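Local coordinates for UDP-glucose 4-epimerase (Campylobacter jejuni subsp. jejuni serotype O:2, PDB 7K3P), which interconverts UDP-glucose and UDP-galactose, and probably their N-acetylated counterparts, by inverting C4 of the hexose with bound NAD, at residues S267-G275 with S312-W323. The protein carries 2 engineered substitutions. Sequence-based numbering, arbitrary orientation.
Sequences SNVFNVGYG and SDASKIRNLTSW
Lys-316 reaches from the helix 315-320 to the strand 268-271, and its course shows how one aliphatic chain can serve an apolar surface and a polar one. CB leaves the helix toward the strand, and CG, anti to the backbone N (chi1 -171°), lies at the edge of the Phe-270 ring, 3.7 Å from CE1. Extended from there on, the chain takes CD past the carbonyl oxygen of Val-269 and sets CE between that oxygen and OD1 of Asn-268. The ammonium ends between the two: NZ donates to O of Val-269 at 2.9 Å, in the carbonyl plane, and to OD1 of Asn-268 at 2.6 Å, from above the amide plane. The backbone N of Val-269 donates to that same OD1 from the same face, while Tyr-261 holds ND2 of Asn-268, so the amide is fixed from both ends.

Beside this, the Phe-270 ring carries Ile-317 CG1 over one face, and CG2 of Thr-321 makes an off-centre CH-pi contact. Farther along, CG1 of Val-272 sits over the six-membered ring of Trp-323, 3.9 Å from its centroid. Asn-271 points ND2 at O of Asp-313 in a nearly straight bond of 3.1 Å; its OD1 is hydrogen-bonded to Tyr-142 and accepts from a water bonded to OG of Ser-312. Another water accepts from N of Ile-317 and lies within hydrogen-bonding distance of O of Asn-271, bridging helix and strand.

The strand is the last of seven in the parallel Rossmann-type sheet, paired with strand 184-189. The chemistry implies a seam where apolar packing round Phe-270 and Val-272 alternates with polar links through Lys-316, Asn-271 and water; the two oxygens, with Glu-152 touching the side chain, would be expected to favour a charged Lys-316.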
# COMPACT_ATOMS: atom_id res chain seq x y z
N SER A 267 -16.50 -12.29 -3.86
CA SER A 267 -15.82 -11.34 -3.00
C SER A 267 -16.64 -10.06 -2.86
O SER A 267 -17.38 -9.69 -3.78
CB SER A 267 -14.43 -11.02 -3.57
OG SER A 267 -13.58 -12.14 -3.43
N ASN A 268 -16.54 -9.39 -1.72
CA ASN A 268 -17.30 -8.16 -1.52
C ASN A 268 -16.77 -7.31 -0.38
O ASN A 268 -15.96 -7.78 0.43
CB ASN A 268 -18.78 -8.49 -1.26
CG ASN A 268 -19.72 -7.57 -2.03
OD1 ASN A 268 -19.38 -6.43 -2.33
ND2 ASN A 268 -20.91 -8.08 -2.35
N VAL A 269 -17.25 -6.07 -0.31
CA VAL A 269 -16.92 -5.19 0.81
C VAL A 269 -18.22 -4.67 1.43
O VAL A 269 -19.17 -4.34 0.71
CB VAL A 269 -15.99 -4.03 0.36
CG1 VAL A 269 -16.53 -3.38 -0.92
CG2 VAL A 269 -15.79 -3.01 1.46
N PHE A 270 -18.29 -4.64 2.76
CA PHE A 270 -19.50 -4.22 3.45
C PHE A 270 -19.16 -3.21 4.53
O PHE A 270 -18.21 -3.43 5.30
CB PHE A 270 -20.18 -5.39 4.18
CG PHE A 270 -20.75 -6.44 3.28
CD1 PHE A 270 -21.86 -6.17 2.48
CD2 PHE A 270 -20.21 -7.72 3.26
CE1 PHE A 270 -22.40 -7.15 1.66
CE2 PHE A 270 -20.74 -8.72 2.44
CZ PHE A 270 -21.84 -8.43 1.63
N ASN A 271 -19.94 -2.14 4.61
CA ASN A 271 -19.99 -1.37 5.84
C ASN A 271 -20.72 -2.22 6.88
O ASN A 271 -21.70 -2.89 6.55
CB ASN A 271 -20.78 -0.08 5.64
CG ASN A 271 -20.04 0.94 4.81
OD1 ASN A 271 -18.80 1.01 4.84
ND2 ASN A 271 -20.79 1.76 4.07
N VAL A 272 -20.28 -2.15 8.13
CA VAL A 272 -21.05 -2.72 9.22
C VAL A 272 -21.51 -1.60 10.12
O VAL A 272 -20.69 -0.87 10.69
CB VAL A 272 -20.23 -3.72 10.05
CG1 VAL A 272 -21.14 -4.43 11.05
CG2 VAL A 272 -19.53 -4.74 9.14
N GLY A 273 -22.83 -1.46 10.26
CA GLY A 273 -23.39 -0.41 11.11
C GLY A 273 -24.89 -0.57 11.28
O GLY A 273 -25.53 -1.37 10.58
N TYR A 274 -25.47 0.21 12.21
CA TYR A 274 -26.89 0.12 12.50
C TYR A 274 -27.77 0.85 11.46
O TYR A 274 -29.01 0.72 11.51
CB TYR A 274 -27.19 0.62 13.92
CG TYR A 274 -26.51 -0.16 15.02
CD1 TYR A 274 -26.49 -1.56 15.00
CD2 TYR A 274 -25.90 0.49 16.08
CE1 TYR A 274 -25.87 -2.28 16.02
CE2 TYR A 274 -25.27 -0.22 17.10
CZ TYR A 274 -25.26 -1.60 17.06
OH TYR A 274 -24.65 -2.31 18.07
N GLY A 275 -27.15 1.58 10.54
CA GLY A 275 -27.88 2.32 9.51
C GLY A 275 -28.42 3.66 10.01
O GLY A 275 -29.14 4.37 9.29
N SER A 312 -22.26 5.13 8.67
CA SER A 312 -22.16 4.16 7.58
C SER A 312 -23.53 3.95 6.97
O SER A 312 -24.54 3.92 7.69
CB SER A 312 -21.65 2.81 8.10
OG SER A 312 -20.37 2.89 8.72
N ASP A 313 -23.56 3.75 5.65
CA ASP A 313 -24.74 3.21 4.99
C ASP A 313 -24.65 1.69 5.11
O ASP A 313 -23.75 1.08 4.53
CB ASP A 313 -24.73 3.62 3.52
CG ASP A 313 -25.95 3.12 2.75
OD1 ASP A 313 -26.67 2.21 3.23
OD2 ASP A 313 -26.18 3.66 1.65
N ALA A 314 -25.55 1.07 5.86
CA ALA A 314 -25.51 -0.37 6.09
C ALA A 314 -26.54 -1.17 5.29
O ALA A 314 -26.79 -2.34 5.61
CB ALA A 314 -25.66 -0.67 7.58
N SER A 315 -27.13 -0.56 4.27
CA SER A 315 -28.15 -1.25 3.48
C SER A 315 -27.58 -2.48 2.74
O SER A 315 -28.22 -3.55 2.69
CB SER A 315 -28.83 -0.27 2.52
OG SER A 315 -27.93 0.24 1.56
N LYS A 316 -26.37 -2.36 2.21
CA LYS A 316 -25.74 -3.49 1.50
C LYS A 316 -25.63 -4.76 2.36
O LYS A 316 -26.08 -5.84 1.96
CB LYS A 316 -24.39 -3.07 0.92
CG LYS A 316 -23.77 -4.10 -0.01
CD LYS A 316 -22.56 -3.51 -0.73
CE LYS A 316 -21.79 -4.60 -1.45
NZ LYS A 316 -20.45 -4.11 -1.89
N ILE A 317 -25.05 -4.65 3.55
CA ILE A 317 -24.89 -5.82 4.41
C ILE A 317 -26.24 -6.43 4.83
O ILE A 317 -26.36 -7.66 4.93
CB ILE A 317 -24.00 -5.53 5.64
CG1 ILE A 317 -23.51 -6.85 6.26
CG2 ILE A 317 -24.71 -4.66 6.67
CD1 ILE A 317 -22.56 -6.71 7.47
N ARG A 318 -27.25 -5.59 5.10
CA ARG A 318 -28.59 -6.10 5.43
C ARG A 318 -29.15 -6.87 4.24
O ARG A 318 -29.72 -7.96 4.39
CB ARG A 318 -29.53 -4.94 5.81
CG ARG A 318 -29.31 -4.37 7.23
CD ARG A 318 -30.51 -3.48 7.67
NE ARG A 318 -30.88 -2.56 6.60
CZ ARG A 318 -30.41 -1.32 6.48
NH1 ARG A 318 -29.55 -0.83 7.37
NH2 ARG A 318 -30.81 -0.57 5.46
N ASN A 319 -28.99 -6.28 3.06
CA ASN A 319 -29.49 -6.87 1.83
C ASN A 319 -28.86 -8.23 1.44
O ASN A 319 -29.57 -9.15 1.03
CB ASN A 319 -29.34 -5.86 0.69
CG ASN A 319 -29.90 -6.36 -0.62
OD1 ASN A 319 -29.31 -6.15 -1.69
ND2 ASN A 319 -31.05 -7.04 -0.56
N LEU A 320 -27.54 -8.35 1.60
CA LEU A 320 -26.81 -9.50 1.05
C LEU A 320 -26.44 -10.61 2.06
O LEU A 320 -26.01 -11.70 1.68
CB LEU A 320 -25.56 -9.02 0.31
CG LEU A 320 -25.70 -8.69 -1.17
CD1 LEU A 320 -27.05 -8.08 -1.45
CD2 LEU A 320 -24.58 -7.76 -1.65
N THR A 321 -26.63 -10.34 3.35
CA THR A 321 -26.25 -11.31 4.37
C THR A 321 -27.33 -11.51 5.42
O THR A 321 -28.36 -10.84 5.42
CB THR A 321 -24.94 -10.88 5.08
OG1 THR A 321 -25.25 -10.02 6.19
CG2 THR A 321 -24.02 -10.16 4.11
N SER A 322 -27.07 -12.43 6.34
CA SER A 322 -28.01 -12.76 7.38
C SER A 322 -27.70 -11.98 8.65
O SER A 322 -28.25 -12.29 9.71
CB SER A 322 -27.90 -14.25 7.71
OG SER A 322 -26.61 -14.52 8.26
N TRP A 323 -26.81 -10.99 8.56
CA TRP A 323 -26.42 -10.25 9.77
C TRP A 323 -27.60 -9.48 10.37
O TRP A 323 -28.24 -8.68 9.68
CB TRP A 323 -25.25 -9.30 9.49
CG TRP A 323 -24.83 -8.58 10.73
CD1 TRP A 323 -24.32 -9.14 11.87
CD2 TRP A 323 -24.86 -7.17 10.97
NE1 TRP A 323 -24.06 -8.17 12.81
CE2 TRP A 323 -24.38 -6.93 12.26
CE3 TRP A 323 -25.27 -6.06 10.20
CZ2 TRP A 323 -24.27 -5.66 12.83
CZ3 TRP A 323 -25.18 -4.79 10.75
CH2 TRP A 323 -24.67 -4.60 12.05
O HOH W 1 -17.79 2.18 7.57
O HOH W 2 -23.40 -2.39 4.42
O HOH W 3 -20.02 1.72 11.01
O HOH W 4 -27.89 -2.12 9.70
O HOH W 5 -24.70 2.75 10.10